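Local coordinates for protein beta-N-acetylhexosaminidase (Arthrobacter aurescens, PDB 3RCN) that probably hydrolyses terminal non-reducing N-acetyl-hexosamine residues of N-acetyl-beta-D-hexosaminides, as a family 20 glycoside hydrolase with a catalytic alpha-beta barrel, at residues 177-182 against 278-283; 258-263 against 288-293; 293-298 against 352-357; 320-325 against 342-347. All coordinates share one frame; numbering follows the deposited sequence. Where two conformers were deposited one is given.

Overall arrangement
All four contacts belong to the catalytic alpha-beta barrel. Contact 1 lies closest to the active site: the side chain of D179 is about 7 Å from that of E316, the predicted proton donor, and that of N280 about 5 Å from a bound glycerol, probably from the crystallisation liquor. Contact 4, centred about 16 Å from contact 1, brings H344 to about 8 Å from the E316 side chain and joins contact 1 through Q321 and V283. Contacts 2 and 3 share F293 on helix 288-304, with centres about 14 Å apart. Helix 342-357 serves contacts 3 and 4, and F347 and W346 pack on L291 of contact 2. Contact 1 reaches contact 3 through W182, packed against Y294 and V297.

Contact 1 (177-182 against 278-283); sequences TDDQGW and GINETV
D179 and N280 meet carboxylate to amide, their two flat groups turned 72° apart. The amide N-H of N280 comes down on the carboxylate from above: ND2 donates to OD2 of D179 at 3.0 Å with a fairly straight N-H...O angle of 159°, and the acceptor lies near the amide's own plane. CG of N280 stands anti to its backbone N (chi1 -153°), which carries the amide across to D179. The other end of that amide is used at home, where OD1 of N280 accepts from the backbone N of T282 at 3.0 Å in an Asx turn. Q251 adds a second grip on both partners, its OE1 bonding to ND2 of N280 and its backbone N to OD2 of D179. Three waters extend the link. One bridges D179 OD2 and T282 O; another, 2.8 Å from D179 OD1, also meets Q180 NE2 and G278 O; a third links D179 OD1 to the backbone N of N280. Replacing N280 by a leucine would probably leave D179 OD2 and Q251 OE1 without their shared amide donor and free the T282 end of the loop to shift. D179 follows directly on barrel strand 171-178, so this polar network of carboxylate, amide and water sits where alpha-beta barrel enzymes place their active sites, with the D179 side chain about 7 Å from that of E316, the predicted proton donor.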
loop_
_atom_site.group_PDB
_atom_site.type_symbol
_atom_site.label_atom_id
_atom_site.label_comp_id
_atom_site.label_asym_id
_atom_site.label_seq_id
_atom_site.Cartn_x
_atom_site.Cartn_y
_atom_site.Cartn_z
ATOM N N THR A 177 -2.058 13.380 -15.988
ATOM C CA THR A 177 -3.148 13.509 -16.949
ATOM C C THR A 177 -2.693 13.019 -18.307
ATOM O O THR A 177 -1.515 13.102 -18.652
ATOM C CB THR A 177 -3.614 14.985 -17.121
ATOM O OG1 THR A 177 -2.618 15.713 -17.847
ATOM C CG2 THR A 177 -3.852 15.680 -15.772
ATOM N N ASP A 178 -3.625 12.495 -19.079
ATOM C CA ASP A 178 -3.290 11.991 -20.388
ATOM C C ASP A 178 -4.583 11.719 -21.126
ATOM O O ASP A 178 -5.650 12.149 -20.685
ATOM C CB ASP A 178 -2.390 10.758 -20.304
ATOM C CG ASP A 178 -1.454 10.640 -21.495
ATOM O OD1 ASP A 178 -1.950 10.355 -22.598
ATOM O OD2 ASP A 178 -0.222 10.822 -21.330
ATOM N N ASP A 179 -4.468 11.072 -22.280
ATOM C CA ASP A 179 -5.631 10.678 -23.061
ATOM C C ASP A 179 -6.532 9.725 -22.301
ATOM O O ASP A 179 -7.761 9.761 -22.444
ATOM C CB ASP A 179 -5.185 10.032 -24.375
ATOM C CG ASP A 179 -4.481 11.015 -25.290
ATOM O OD1 ASP A 179 -3.329 10.733 -25.700
ATOM O OD2 ASP A 179 -5.082 12.079 -25.584
ATOM N N GLN A 180 -5.912 8.870 -21.494
ATOM C CA GLN A 180 -6.621 7.740 -20.882
ATOM C C GLN A 180 -7.143 7.964 -19.463
ATOM O O GLN A 180 -7.694 7.060 -18.871
ATOM C CB GLN A 180 -5.748 6.490 -20.929
ATOM C CG GLN A 180 -5.308 6.145 -22.345
ATOM C CD GLN A 180 -3.994 6.800 -22.754
ATOM O OE1 GLN A 180 -3.462 7.670 -22.057
ATOM N NE2 GLN A 180 -3.463 6.373 -23.887
ATOM N N GLY A 181 -6.928 9.158 -18.922
ATOM C CA GLY A 181 -7.512 9.565 -17.657
ATOM C C GLY A 181 -6.903 10.861 -17.135
ATOM O O GLY A 181 -5.803 11.233 -17.531
ATOM N N TRP A 182 -7.611 11.505 -16.208
ATOM C CA TRP A 182 -7.208 12.738 -15.542
ATOM C C TRP A 182 -7.313 12.510 -14.017
ATOM O O TRP A 182 -8.395 12.232 -13.496
ATOM C CB TRP A 182 -8.128 13.881 -15.987
ATOM C CG TRP A 182 -7.834 15.209 -15.314
ATOM C CD1 TRP A 182 -8.077 15.538 -14.015
ATOM C CD2 TRP A 182 -7.255 16.378 -15.923
ATOM N NE1 TRP A 182 -7.673 16.827 -13.769
ATOM C CE2 TRP A 182 -7.166 17.365 -14.923
ATOM C CE3 TRP A 182 -6.801 16.680 -17.215
ATOM C CZ2 TRP A 182 -6.637 18.637 -15.169
ATOM C CZ3 TRP A 182 -6.278 17.943 -17.461
ATOM C CH2 TRP A 182 -6.190 18.903 -16.438
ATOM N N GLY A 278 -0.833 4.796 -27.212
ATOM C CA GLY A 278 -0.186 5.355 -28.383
ATOM C C GLY A 278 -0.422 6.837 -28.553
ATOM O O GLY A 278 -0.807 7.525 -27.606
ATOM N N ILE A 279 -0.186 7.333 -29.764
ATOM C CA ILE A 279 -0.318 8.761 -30.030
ATOM C C ILE A 279 -1.701 9.126 -30.579
ATOM O O ILE A 279 -2.204 8.512 -31.524
ATOM C CB ILE A 279 0.806 9.270 -30.950
ATOM C CG1 ILE A 279 2.168 8.979 -30.316
ATOM C CG2 ILE A 279 0.660 10.771 -31.223
ATOM C CD1 ILE A 279 3.336 9.468 -31.145
ATOM N N ASN A 280 -2.310 10.122 -29.948
ATOM C CA ASN A 280 -3.646 10.566 -30.288
ATOM C C ASN A 280 -3.640 11.728 -31.291
ATOM O O ASN A 280 -2.994 12.756 -31.068
ATOM C CB ASN A 280 -4.368 10.999 -29.015
ATOM C CG ASN A 280 -5.859 10.849 -29.125
ATOM O OD1 ASN A 280 -6.396 10.665 -30.213
ATOM N ND2 ASN A 280 -6.542 10.917 -27.995
ATOM N N GLU A 281 -4.364 11.572 -32.394
ATOM C CA GLU A 281 -4.529 12.678 -33.322
ATOM C C GLU A 281 -5.513 13.700 -32.756
ATOM O O GLU A 281 -5.586 14.846 -33.212
ATOM C CB GLU A 281 -4.993 12.179 -34.692
ATOM C CG GLU A 281 -3.868 11.682 -35.593
ATOM C CD GLU A 281 -4.328 11.395 -37.021
ATOM O OE1 GLU A 281 -5.495 11.700 -37.359
ATOM O OE2 GLU A 281 -3.512 10.863 -37.807
ATOM N N THR A 282 -6.273 13.292 -31.752
ATOM C CA THR A 282 -7.218 14.211 -31.142
ATOM C C THR A 282 -6.542 15.038 -30.051
ATOM O O THR A 282 -6.077 14.509 -29.054
ATOM C CB THR A 282 -8.432 13.451 -30.617
ATOM O OG1 THR A 282 -9.149 12.927 -31.739
ATOM C CG2 THR A 282 -9.351 14.362 -29.816
ATOM N N VAL A 283 -6.498 16.350 -30.251
ATOM C CA VAL A 283 -5.757 17.226 -29.352
ATOM C C VAL A 283 -6.537 18.494 -29.039
ATOM O O VAL A 283 -7.632 18.704 -29.557
ATOM C CB VAL A 283 -4.381 17.575 -29.945
ATOM C CG1 VAL A 283 -3.586 16.311 -30.156
ATOM C CG2 VAL A 283 -4.530 18.299 -31.268
HETATM O O HOH W 1 -4.538 14.074 -27.094
HETATM O O HOH W 2 -1.143 10.976 -27.592
HETATM O O HOH W 3 -1.788 8.441 -25.245
#

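Contact 2 (258-263 against 288-293). With SO4 (sulfate ion), chain C.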
loop_
_atom_site.group_PDB
_atom_site.type_symbol
_atom_site.label_atom_id
_atom_site.label_comp_id
_atom_site.label_asym_id
_atom_site.label_seq_id
_atom_site.Cartn_x
_atom_site.Cartn_y
_atom_site.Cartn_z
ATOM N N PRO A 258 -15.929 19.175 -23.798
ATOM C CA PRO A 258 -15.719 19.006 -25.245
ATOM C C PRO A 258 -15.321 20.275 -25.996
ATOM O O PRO A 258 -14.763 20.178 -27.089
ATOM C CB PRO A 258 -17.078 18.496 -25.746
ATOM C CG PRO A 258 -17.732 17.921 -24.557
ATOM C CD PRO A 258 -17.279 18.751 -23.392
ATOM N N GLU A 259 -15.600 21.435 -25.407
ATOM C CA GLU A 259 -15.269 22.715 -26.019
ATOM C C GLU A 259 -13.776 22.802 -26.281
ATOM O O GLU A 259 -13.333 23.479 -27.206
ATOM C CB GLU A 259 -15.688 23.866 -25.104
ATOM C CG GLU A 259 -17.008 23.637 -24.386
ATOM C CD GLU A 259 -16.845 22.889 -23.071
ATOM O OE1 GLU A 259 -17.335 21.745 -22.964
ATOM O OE2 GLU A 259 -16.239 23.458 -22.140
ATOM N N LEU A 260 -13.005 22.105 -25.456
ATOM C CA LEU A 260 -11.547 22.138 -25.533
ATOM C C LEU A 260 -10.991 21.461 -26.786
ATOM O O LEU A 260 -9.807 21.589 -27.092
ATOM C CB LEU A 260 -10.935 21.476 -24.299
ATOM C CG LEU A 260 -11.212 22.138 -22.950
ATOM C CD1 LEU A 260 -10.595 21.333 -21.791
ATOM C CD2 LEU A 260 -10.708 23.566 -22.975
ATOM N N GLY A 261 -11.826 20.680 -27.459
ATOM C CA GLY A 261 -11.427 19.995 -28.676
ATOM C C GLY A 261 -12.044 20.582 -29.932
ATOM O O GLY A 261 -12.830 21.536 -29.871
ATOM N N ALA A 262 -11.688 20.003 -31.075
ATOM C CA ALA A 262 -12.218 20.437 -32.361
ATOM C C ALA A 262 -13.669 20.010 -32.543
ATOM O O ALA A 262 -14.531 20.816 -32.890
ATOM C CB ALA A 262 -11.369 19.879 -33.480
ATOM N N GLY A 263 -13.919 18.726 -32.322
ATOM C CA GLY A 263 -15.244 18.149 -32.432
ATOM C C GLY A 263 -15.075 16.677 -32.753
ATOM O O GLY A 263 -13.950 16.226 -32.984
ATOM N N GLU A 288 -8.538 31.036 -27.020
ATOM C CA GLU A 288 -8.570 31.815 -25.797
ATOM C C GLU A 288 -9.268 31.024 -24.715
ATOM O O GLU A 288 -8.876 31.083 -23.548
ATOM C CB GLU A 288 -9.256 33.172 -26.004
ATOM C CG GLU A 288 -8.468 34.153 -26.858
ATOM C CD GLU A 288 -7.032 34.364 -26.379
ATOM O OE1 GLU A 288 -6.784 34.359 -25.150
ATOM O OE2 GLU A 288 -6.146 34.539 -27.246
ATOM N N THR A 289 -10.303 30.283 -25.104
ATOM C CA THR A 289 -11.059 29.507 -24.129
ATOM C C THR A 289 -10.241 28.362 -23.523
ATOM O O THR A 289 -10.211 28.234 -22.305
ATOM C CB THR A 289 -12.444 29.059 -24.657
ATOM O OG1 THR A 289 -12.300 28.356 -25.895
ATOM C CG2 THR A 289 -13.322 30.279 -24.878
ATOM N N SER A 290 -9.559 27.573 -24.359
ATOM C CA SER A 290 -8.601 26.570 -23.873
ATOM C C SER A 290 -7.614 27.223 -22.924
ATOM O O SER A 290 -7.379 26.729 -21.818
ATOM C CB SER A 290 -7.785 25.966 -25.014
ATOM O OG SER A 290 -8.606 25.579 -26.081
ATOM N N LEU A 291 -7.023 28.328 -23.379
ATOM C CA LEU A 291 -6.052 29.059 -22.579
ATOM C C LEU A 291 -6.601 29.436 -21.212
ATOM O O LEU A 291 -5.926 29.242 -20.201
ATOM C CB LEU A 291 -5.576 30.317 -23.313
ATOM C CG LEU A 291 -4.224 30.144 -23.995
ATOM C CD1 LEU A 291 -3.789 31.431 -24.651
ATOM C CD2 LEU A 291 -3.196 29.668 -22.963
ATOM N N GLU A 292 -7.818 29.980 -21.180
ATOM C CA GLU A 292 -8.412 30.387 -19.917
ATOM C C GLU A 292 -8.644 29.162 -19.015
ATOM O O GLU A 292 -8.413 29.202 -17.800
ATOM C CB GLU A 292 -9.722 31.148 -20.147
ATOM C CG GLU A 292 -10.405 31.595 -18.852
ATOM C CD GLU A 292 -11.929 31.580 -18.945
ATOM O OE1 GLU A 292 -12.460 31.803 -20.059
ATOM O OE2 GLU A 292 -12.593 31.341 -17.904
ATOM N N PHE A 293 -9.101 28.075 -19.628
ATOM C CA PHE A 293 -9.372 26.852 -18.903
ATOM C C PHE A 293 -8.116 26.405 -18.169
ATOM O O PHE A 293 -8.141 26.152 -16.966
ATOM C CB PHE A 293 -9.831 25.771 -19.877
ATOM C CG PHE A 293 -10.303 24.521 -19.208
ATOM C CD1 PHE A 293 -9.408 23.507 -18.891
ATOM C CD2 PHE A 293 -11.643 24.350 -18.896
ATOM C CE1 PHE A 293 -9.843 22.348 -18.271
ATOM C CE2 PHE A 293 -12.080 23.192 -18.278
ATOM C CZ PHE A 293 -11.176 22.192 -17.965
HETATM S S SO4 C . -9.984 32.415 -30.432
HETATM O O1 SO4 C . -11.280 32.185 -29.784
HETATM O O2 SO4 C . -8.903 32.077 -29.511
HETATM O O3 SO4 C . -9.865 31.587 -31.631
HETATM O O4 SO4 C . -9.879 33.826 -30.796
#
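L260, which ends the 3-10 turn 258-260, comes with its CA to 5.6 Å from the CA of S290 in the first turn of helix 288-304. The two methyls of L260 divide the work. CD1 lies over the centre of the F293 ring, a CH-pi contact 3.8 Å from the centroid and only 13° off the ring normal, while CD2 settles against the helix itself, 3.8 Å from CA of S290 and 3.9 Å from CB of F293. A first torsion of -173° sets the F293 ring opposite its backbone N and toward the loop, and the two side chains cross at about a right angle. Y189 stacks on the same ring, and Y257 meets it at an inclined angle. Cutting F293 back to an alanine is likely to open a gap beneath CD1 of L260 and take from Y189 its stacking partner. At the start of the helix the backbone N of E288 donates to sulfate O2 at 2.7 Å; Q327 and K331 also bond this ion, probably from the crystallisation liquor. No hydrogen bond joins the two segments directly: their contact is apolar and CH-pi, while E285, bonded to the L260 backbone and S290 OG, adds a polar tie.

Contact 3 (293-298 against 352-357); sequences FYRNVL and ALHLKH
H354 is the first residue of 352-357 to meet the other helix, laying its imidazole beside the backbone and aliphatic chain of R295. CB of R295 sits over one face of the ring, toward its rim, in a CH-pi contact 3.9 Å from the centroid. The extended arginine chain then runs across the ring, with CD 3.9 Å from ND1 of H354, and its guanidinium is steeply inclined to the imidazole, the planes 74° apart. A fully opened first torsion (179°) lets NE2 of the histidine reach the carbonyl O of R295 in a weak, bent bond of 3.3 Å; its stronger partner is OD1 of D299, one helical turn on. CB of L298 lies at the ring edge, 4.2 Å from CD2 of H354. The helices here precede the neighbouring parallel strands 309-313 and 361-364 of the alpha-beta barrel; the axes of the two short segments run in the same general sense, approach to 10.3 Å and cross at -35°. L355 follows, on the side turned to the barrel. Its CD2 touches CD1 of L298 at 4.0 Å, the two leucines crossing at about a right angle, and both rest on I310 and L312 of strand 309-313.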
loop_
_atom_site.group_PDB
_atom_site.type_symbol
_atom_site.label_atom_id
_atom_site.label_comp_id
_atom_site.label_asym_id
_atom_site.label_seq_id
_atom_site.Cartn_x
_atom_site.Cartn_y
_atom_site.Cartn_z
ATOM N N PHE A 293 -9.101 28.075 -19.628
ATOM C CA PHE A 293 -9.372 26.852 -18.903
ATOM C C PHE A 293 -8.116 26.405 -18.169
ATOM O O PHE A 293 -8.141 26.152 -16.966
ATOM C CB PHE A 293 -9.831 25.771 -19.877
ATOM C CG PHE A 293 -10.303 24.521 -19.208
ATOM C CD1 PHE A 293 -9.408 23.507 -18.891
ATOM C CD2 PHE A 293 -11.643 24.350 -18.896
ATOM C CE1 PHE A 293 -9.843 22.348 -18.271
ATOM C CE2 PHE A 293 -12.080 23.192 -18.278
ATOM C CZ PHE A 293 -11.176 22.192 -17.965
ATOM N N TYR A 294 -7.010 26.336 -18.897
ATOM C CA TYR A 294 -5.790 25.791 -18.338
ATOM C C TYR A 294 -5.039 26.749 -17.419
ATOM O O TYR A 294 -4.193 26.317 -16.651
ATOM C CB TYR A 294 -4.889 25.270 -19.443
ATOM C CG TYR A 294 -5.293 23.901 -19.898
ATOM C CD1 TYR A 294 -6.168 23.737 -20.958
ATOM C CD2 TYR A 294 -4.821 22.765 -19.249
ATOM C CE1 TYR A 294 -6.556 22.481 -21.373
ATOM C CE2 TYR A 294 -5.204 21.498 -19.654
ATOM C CZ TYR A 294 -6.073 21.365 -20.716
ATOM O OH TYR A 294 -6.457 20.119 -21.135
ATOM N N ARG A 295 -5.351 28.037 -17.491
ATOM C CA ARG A 295 -4.821 28.993 -16.519
ATOM C C ARG A 295 -5.525 28.756 -15.206
ATOM O O ARG A 295 -4.903 28.796 -14.144
ATOM C CB ARG A 295 -5.070 30.445 -16.929
ATOM C CG ARG A 295 -4.265 30.940 -18.094
ATOM C CD ARG A 295 -4.474 32.442 -18.233
ATOM N NE ARG A 295 -3.763 32.975 -19.376
ATOM C CZ ARG A 295 -4.361 33.334 -20.501
ATOM N NH1 ARG A 295 -5.686 33.227 -20.584
ATOM N NH2 ARG A 295 -3.640 33.812 -21.525
ATOM N N ASN A 296 -6.830 28.514 -15.288
ATOM C CA ASN A 296 -7.609 28.158 -14.104
ATOM C C ASN A 296 -7.145 26.838 -13.464
ATOM O O ASN A 296 -7.087 26.721 -12.241
ATOM C CB ASN A 296 -9.101 28.136 -14.424
ATOM C CG ASN A 296 -9.659 29.532 -14.647
ATOM O OD1 ASN A 296 -9.180 30.499 -14.060
ATOM N ND2 ASN A 296 -10.669 29.643 -15.500
ATOM N N VAL A 297 -6.799 25.858 -14.293
ATOM C CA VAL A 297 -6.252 24.612 -13.787
ATOM C C VAL A 297 -4.911 24.886 -13.123
ATOM O O VAL A 297 -4.644 24.402 -12.021
ATOM C CB VAL A 297 -6.073 23.569 -14.908
ATOM C CG1 VAL A 297 -5.132 22.474 -14.469
ATOM C CG2 VAL A 297 -7.414 22.993 -15.329
ATOM N N LEU A 298 -4.067 25.680 -13.772
ATOM C CA LEU A 298 -2.726 25.879 -13.233
ATOM C C LEU A 298 -2.738 26.744 -11.975
ATOM O O LEU A 298 -1.769 26.751 -11.219
ATOM C CB LEU A 298 -1.781 26.464 -14.274
ATOM C CG LEU A 298 -1.361 25.564 -15.433
ATOM C CD1 LEU A 298 -0.639 26.407 -16.480
ATOM C CD2 LEU A 298 -0.494 24.407 -14.970
ATOM N N ALA A 352 3.306 29.040 -20.058
ATOM C CA ALA A 352 4.588 29.278 -19.385
ATOM C C ALA A 352 4.650 30.680 -18.792
ATOM O O ALA A 352 5.203 30.881 -17.705
ATOM C CB ALA A 352 5.768 29.035 -20.326
ATOM N N LEU A 353 4.074 31.641 -19.514
ATOM C CA LEU A 353 3.989 33.023 -19.051
ATOM C C LEU A 353 3.117 33.098 -17.793
ATOM O O LEU A 353 3.435 33.817 -16.850
ATOM C CB LEU A 353 3.393 33.914 -20.146
ATOM C CG LEU A 353 4.239 35.027 -20.767
ATOM C CD1 LEU A 353 5.680 34.599 -20.952
ATOM C CD2 LEU A 353 3.637 35.461 -22.100
ATOM N N HIS A 354 2.016 32.349 -17.782
ATOM C CA HIS A 354 1.096 32.380 -16.650
ATOM C C HIS A 354 1.780 31.795 -15.413
ATOM O O HIS A 354 1.653 32.319 -14.307
ATOM C CB HIS A 354 -0.192 31.632 -16.988
ATOM C CG HIS A 354 -1.183 31.602 -15.870
ATOM N ND1 HIS A 354 -1.800 32.739 -15.387
ATOM C CD2 HIS A 354 -1.662 30.578 -15.128
ATOM C CE1 HIS A 354 -2.615 32.414 -14.406
ATOM N NE2 HIS A 354 -2.550 31.105 -14.226
ATOM N N LEU A 355 2.529 30.715 -15.616
ATOM C CA LEU A 355 3.333 30.147 -14.552
ATOM C C LEU A 355 4.346 31.162 -14.038
ATOM O O LEU A 355 4.586 31.252 -12.828
ATOM C CB LEU A 355 4.049 28.886 -15.044
ATOM C CG LEU A 355 3.142 27.677 -15.276
ATOM C CD1 LEU A 355 3.929 26.463 -15.760
ATOM C CD2 LEU A 355 2.349 27.347 -14.005
ATOM N N LYS A 356 4.942 31.920 -14.962
ATOM C CA LYS A 356 5.971 32.899 -14.605
ATOM C C LYS A 356 5.360 33.966 -13.706
ATOM O O LYS A 356 5.988 34.437 -12.752
ATOM C CB LYS A 356 6.593 33.519 -15.861
ATOM C CG LYS A 356 7.783 34.437 -15.613
ATOM C CD LYS A 356 7.333 35.843 -15.191
ATOM C CE LYS A 356 8.475 36.864 -15.219
ATOM N NZ LYS A 356 8.858 37.204 -16.618
ATOM N N HIS A 357 4.120 34.322 -14.012
ATOM C CA HIS A 357 3.364 35.268 -13.204
ATOM C C HIS A 357 3.303 34.758 -11.754
ATOM O O HIS A 357 3.403 35.549 -10.812
ATOM C CB HIS A 357 1.974 35.446 -13.821
ATOM C CG HIS A 357 0.987 36.146 -12.937
ATOM N ND1 HIS A 357 0.921 37.517 -12.833
ATOM C CD2 HIS A 357 0.004 35.658 -12.141
ATOM C CE1 HIS A 357 -0.051 37.847 -11.998
ATOM N NE2 HIS A 357 -0.625 36.737 -11.568
#

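Contact 4 (320-325 against 342-347); sequences TQWQAS and GLHSWF
Two torsions set W322 against H344: the indole CG lies anti to its own carbonyl carbon (chi1 -74°), and that of H344 turns the imidazole opposite its backbone N (chi1 -177°). The first swings the six-membered end of the indole toward the start of helix 342-357; the second swings the imidazole off CB of H344, while CB itself, placed by the backbone, stays in the plane of the indole, 3.6 Å from CZ3 of W322. Next to it, CH2 of W322 comes within 3.7 Å of CA of H344, and the backbone N of H344 is 3.6 Å from CZ3 of W322, approaching obliquely. L343 takes a different position: its CB lies over one face of the indole, displaced toward the rim and 4.3 Å from CZ3 of W322. The outer edge of the tryptophan is thus fitted against the first turn of the helix. V286 packs on both W322 and L343, while A328 and K331 of helix 326-335 also meet L343. The contact therefore joins the short helix 320-323 to barrel helix 342-357, where the side chain of H344 is about 8 Å from that of E316, the predicted proton donor. NE1 of W322 is taken by L284 O and NE2 of H344 by G314 O. With no hydrogen bond between the segments, van der Waals contact holds the indole's hydrocarbon rim, and these two outward bonds probably help to fix how each ring is turned.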
loop_
_atom_site.group_PDB
_atom_site.type_symbol
_atom_site.label_atom_id
_atom_site.label_comp_id
_atom_site.label_asym_id
_atom_site.label_seq_id
_atom_site.Cartn_x
_atom_site.Cartn_y
_atom_site.Cartn_z
ATOM N N THR A 320 -2.323 17.164 -37.817
ATOM C CA THR A 320 -3.429 16.849 -38.699
ATOM C C THR A 320 -4.674 17.649 -38.362
ATOM O O THR A 320 -5.246 18.300 -39.228
ATOM C CB THR A 320 -3.771 15.363 -38.622
ATOM O OG1 THR A 320 -2.582 14.605 -38.870
ATOM C CG2 THR A 320 -4.852 15.003 -39.645
ATOM N N GLN A 321 -5.092 17.591 -37.099
ATOM C CA GLN A 321 -6.275 18.315 -36.661
ATOM C C GLN A 321 -6.140 19.815 -36.953
ATOM O O GLN A 321 -7.056 20.442 -37.485
ATOM C CB GLN A 321 -6.510 18.082 -35.174
ATOM C CG GLN A 321 -7.680 18.865 -34.567
ATOM C CD GLN A 321 -7.837 18.609 -33.063
ATOM O OE1 GLN A 321 -7.858 17.454 -32.606
ATOM N NE2 GLN A 321 -7.933 19.688 -32.286
ATOM N N TRP A 322 -4.991 20.379 -36.615
ATOM C CA TRP A 322 -4.792 21.815 -36.729
ATOM C C TRP A 322 -4.753 22.270 -38.184
ATOM O O TRP A 322 -5.267 23.328 -38.518
ATOM C CB TRP A 322 -3.513 22.235 -36.020
ATOM C CG TRP A 322 -3.607 22.235 -34.536
ATOM C CD1 TRP A 322 -4.735 22.104 -33.778
ATOM C CD2 TRP A 322 -2.516 22.378 -33.619
ATOM N NE1 TRP A 322 -4.408 22.161 -32.440
ATOM C CE2 TRP A 322 -3.052 22.333 -32.320
ATOM C CE3 TRP A 322 -1.134 22.562 -33.774
ATOM C CZ2 TRP A 322 -2.257 22.456 -31.185
ATOM C CZ3 TRP A 322 -0.347 22.682 -32.648
ATOM C CH2 TRP A 322 -0.909 22.627 -31.370
ATOM N N GLN A 323 -4.147 21.460 -39.040
ATOM C CA GLN A 323 -4.064 21.776 -40.454
ATOM C C GLN A 323 -5.442 21.785 -41.110
ATOM O O GLN A 323 -5.677 22.519 -42.075
ATOM C CB GLN A 323 -3.152 20.783 -41.165
ATOM C CG GLN A 323 -1.696 20.939 -40.810
ATOM C CD GLN A 323 -0.870 19.781 -41.312
ATOM O OE1 GLN A 323 -1.405 18.832 -41.887
ATOM N NE2 GLN A 323 0.439 19.845 -41.098
ATOM N N ALA A 324 -6.351 20.967 -40.592
ATOM C CA ALA A 324 -7.683 20.869 -41.166
ATOM C C ALA A 324 -8.678 21.792 -40.464
ATOM O O ALA A 324 -9.864 21.798 -40.782
ATOM C CB ALA A 324 -8.173 19.411 -41.119
ATOM N N SER A 325 -8.196 22.562 -39.497
ATOM C CA SER A 325 -9.079 23.346 -38.638
ATOM C C SER A 325 -9.259 24.794 -39.106
ATOM O O SER A 325 -8.316 25.584 -39.061
ATOM C CB SER A 325 -8.520 23.339 -37.220
ATOM O OG SER A 325 -9.331 24.093 -36.348
ATOM N N GLY A 342 2.774 26.527 -35.497
ATOM C CA GLY A 342 3.402 27.456 -34.575
ATOM C C GLY A 342 2.537 27.667 -33.354
ATOM O O GLY A 342 2.982 28.213 -32.352
ATOM N N LEU A 343 1.289 27.225 -33.444
ATOM C CA LEU A 343 0.334 27.376 -32.361
ATOM C C LEU A 343 0.773 26.555 -31.141
ATOM O O LEU A 343 0.467 26.885 -29.987
ATOM C CB LEU A 343 -1.036 26.899 -32.837
ATOM C CG LEU A 343 -1.841 27.795 -33.763
ATOM C CD1 LEU A 343 -2.960 26.997 -34.408
ATOM C CD2 LEU A 343 -2.391 28.972 -32.982
ATOM N N HIS A 344 1.484 25.470 -31.416
ATOM C CA HIS A 344 2.024 24.622 -30.367
ATOM C C HIS A 344 2.961 25.435 -29.469
ATOM O O HIS A 344 2.788 25.501 -28.246
ATOM C CB HIS A 344 2.770 23.450 -31.001
ATOM C CG HIS A 344 3.318 22.476 -30.008
ATOM N ND1 HIS A 344 3.738 22.852 -28.752
ATOM C CD2 HIS A 344 3.510 21.138 -30.087
ATOM C CE1 HIS A 344 4.169 21.788 -28.098
ATOM N NE2 HIS A 344 4.044 20.738 -28.888
ATOM N N SER A 345 3.953 26.062 -30.093
ATOM C CA SER A 345 4.916 26.864 -29.367
ATOM C C SER A 345 4.200 27.999 -28.654
ATOM O O SER A 345 4.499 28.323 -27.506
ATOM C CB SER A 345 5.957 27.422 -30.326
ATOM O OG SER A 345 6.966 28.108 -29.608
ATOM N N TRP A 346 3.234 28.592 -29.341
ATOM C CA TRP A 346 2.509 29.725 -28.799
ATOM C C TRP A 346 1.692 29.351 -27.554
ATOM O O TRP A 346 1.698 30.079 -26.556
ATOM C CB TRP A 346 1.587 30.315 -29.869
ATOM C CG TRP A 346 0.746 31.418 -29.345
ATOM C CD1 TRP A 346 1.140 32.702 -29.122
ATOM C CD2 TRP A 346 -0.636 31.348 -28.963
ATOM N NE1 TRP A 346 0.089 33.440 -28.624
ATOM C CE2 TRP A 346 -1.010 32.635 -28.515
ATOM C CE3 TRP A 346 -1.591 30.326 -28.957
ATOM C CZ2 TRP A 346 -2.297 32.928 -28.067
ATOM C CZ3 TRP A 346 -2.880 30.622 -28.514
ATOM C CH2 TRP A 346 -3.216 31.910 -28.071
ATOM N N PHE A 347 0.979 28.228 -27.631
ATOM C CA PHE A 347 0.068 27.807 -26.564
ATOM C C PHE A 347 0.827 27.529 -25.277
ATOM O O PHE A 347 0.470 28.021 -24.217
ATOM C CB PHE A 347 -0.704 26.554 -26.978
ATOM C CG PHE A 347 -1.800 26.177 -26.027
ATOM C CD1 PHE A 347 -2.940 26.960 -25.912
ATOM C CD2 PHE A 347 -1.696 25.040 -25.241
ATOM C CE1 PHE A 347 -3.960 26.613 -25.032
ATOM C CE2 PHE A 347 -2.706 24.691 -24.359
ATOM C CZ PHE A 347 -3.844 25.478 -24.260
#